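Local coordinates for methionine-binding lipoprotein MetQ (Bacillus subtilis subsp. subtilis, PDB 4GOT) that binds methionine and probably passes it to the membrane permease of an ABC importer, and also takes part in methionine sulfoxide transport, at residues H228-K231 / I232-I236. Numbering follows the deposited sequence.
Sequences HSKK and IKDFI
Ser229 caps the N-terminus of helix 230-239, and its OG accepts the backbone N-H of Ile232 at 3.1 Å. The bond is nearly straight, with 166° at the hydrogen. A chi1 of 67° sets OG between the backbone N and the carbonyl carbon, facing the first turn. The same OG also donates a hydrogen bond to Val226 O, in the last turn of helix 218-227. The hydroxyl thus links two consecutive helices across the short connection between them.

Behind the cap, Lys233 runs back along the backbone. Lys233 CG passes 3.5 Å from Ser229 O, the carbonyl that accepts Lys233 N. The chain stays extended to CE and bends at its last torsion. There Lys233 NZ donates to His228 ND1 over 3.2 Å. The ammonium does not lie in the imidazole plane but is tilted 33° out of it. Bonds from His228 NE2 to Ala83 O and from Lys233 NZ to Val247 O link the pair weakly to strand 78-86 and to the C-terminal tail.

On the exposed side, Lys230 slants across Asp234 one turn on. Lys230 CE lies 3.3 Å from Asp234 OD2, and its NZ forms a long salt bridge to that oxygen at 3.5 Å. Lys233 NZ as donor is consistent with an unprotonated His228 ND1, with the imidazole proton on NE2, while the carboxylate of Asp234 probably offsets part of the charge of Lys230, in the first turn of the helix.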
loop_
_atom_site.group_PDB
_atom_site.type_symbol
_atom_site.label_atom_id
_atom_site.label_comp_id
_atom_site.label_asym_id
_atom_site.label_seq_id
_atom_site.Cartn_x
_atom_site.Cartn_y
_atom_site.Cartn_z
ATOM N N HIS A 228 2.813 16.138 -7.235
ATOM C CA HIS A 228 2.387 17.085 -6.152
ATOM C C HIS A 228 1.652 18.280 -6.694
ATOM O O HIS A 228 1.321 19.174 -5.936
ATOM C CB HIS A 228 3.574 17.462 -5.264
ATOM C CG HIS A 228 3.983 16.318 -4.425
ATOM N ND1 HIS A 228 3.362 16.043 -3.226
ATOM C CD2 HIS A 228 4.809 15.266 -4.678
ATOM C CE1 HIS A 228 3.819 14.886 -2.760
ATOM N NE2 HIS A 228 4.691 14.390 -3.628
ATOM N N SER A 229 1.376 18.304 -8.006
ATOM C CA SER A 229 0.606 19.452 -8.579
ATOM C C SER A 229 -0.821 19.537 -7.993
ATOM O O SER A 229 -1.375 18.535 -7.505
ATOM C CB SER A 229 0.530 19.350 -10.108
ATOM O OG SER A 229 -0.242 18.237 -10.526
ATOM N N LYS A 230 -1.433 20.708 -8.074
ATOM C CA LYS A 230 -2.845 20.844 -7.682
ATOM C C LYS A 230 -3.708 19.918 -8.538
ATOM O O LYS A 230 -4.584 19.260 -8.009
ATOM C CB LYS A 230 -3.361 22.290 -7.767
ATOM C CG LYS A 230 -4.773 22.470 -7.178
ATOM C CD LYS A 230 -5.366 23.853 -7.407
ATOM C CE LYS A 230 -6.825 23.951 -6.941
ATOM N NZ LYS A 230 -7.052 23.518 -5.527
ATOM N N LYS A 231 -3.454 19.851 -9.845
ATOM C CA LYS A 231 -4.219 18.943 -10.723
ATOM C C LYS A 231 -4.195 17.488 -10.259
ATOM O O LYS A 231 -5.249 16.862 -10.168
ATOM C CB LYS A 231 -3.736 19.027 -12.179
ATOM C CG LYS A 231 -4.223 20.265 -12.894
ATOM C CD LYS A 231 -3.443 20.539 -14.169
ATOM C CE LYS A 231 -4.226 21.443 -15.094
ATOM N NZ LYS A 231 -3.295 22.329 -15.835
ATOM N N ILE A 232 -3.014 16.937 -9.947
ATOM C CA ILE A 232 -2.944 15.543 -9.487
ATOM C C ILE A 232 -3.576 15.336 -8.086
ATOM O O ILE A 232 -4.323 14.384 -7.894
ATOM C CB ILE A 232 -1.526 14.936 -9.644
ATOM C CG1 ILE A 232 -1.214 14.718 -11.139
ATOM C CG2 ILE A 232 -1.401 13.614 -8.902
ATOM C CD1 ILE A 232 -2.216 13.860 -11.889
ATOM N N LYS A 233 -3.352 16.248 -7.140
ATOM C CA LYS A 233 -3.987 16.129 -5.826
ATOM C C LYS A 233 -5.521 16.165 -5.890
ATOM O O LYS A 233 -6.184 15.383 -5.220
ATOM C CB LYS A 233 -3.466 17.206 -4.850
ATOM C CG LYS A 233 -1.989 16.998 -4.429
ATOM C CD LYS A 233 -1.559 17.981 -3.338
ATOM C CE LYS A 233 -0.083 17.760 -2.960
ATOM N NZ LYS A 233 0.243 16.389 -2.468
ATOM N N ASP A 234 -6.056 17.085 -6.680
ATOM C CA ASP A 234 -7.506 17.191 -6.932
ATOM C C ASP A 234 -8.050 15.941 -7.678
ATOM O O ASP A 234 -9.155 15.484 -7.407
ATOM C CB ASP A 234 -7.825 18.430 -7.766
ATOM C CG ASP A 234 -7.661 19.738 -6.994
ATOM O OD1 ASP A 234 -7.605 19.725 -5.734
ATOM O OD2 ASP A 234 -7.627 20.798 -7.677
ATOM N N PHE A 235 -7.284 15.408 -8.614
ATOM C CA PHE A 235 -7.682 14.149 -9.307
ATOM C C PHE A 235 -7.848 13.007 -8.315
ATOM O O PHE A 235 -8.892 12.352 -8.280
ATOM C CB PHE A 235 -6.672 13.767 -10.408
ATOM C CG PHE A 235 -6.858 12.372 -10.977
ATOM C CD1 PHE A 235 -7.780 12.131 -11.991
ATOM C CD2 PHE A 235 -6.088 11.308 -10.520
ATOM C CE1 PHE A 235 -7.930 10.852 -12.531
ATOM C CE2 PHE A 235 -6.247 10.022 -11.042
ATOM C CZ PHE A 235 -7.165 9.798 -12.052
ATOM N N ILE A 236 -6.826 12.805 -7.488
ATOM C CA ILE A 236 -6.837 11.763 -6.480
ATOM C C ILE A 236 -8.025 11.923 -5.559
ATOM O O ILE A 236 -8.757 10.954 -5.288
ATOM C CB ILE A 236 -5.530 11.744 -5.642
ATOM C CG1 ILE A 236 -4.321 11.323 -6.506
ATOM C CG2 ILE A 236 -5.635 10.772 -4.464
ATOM C CD1 ILE A 236 -2.954 11.485 -5.844
#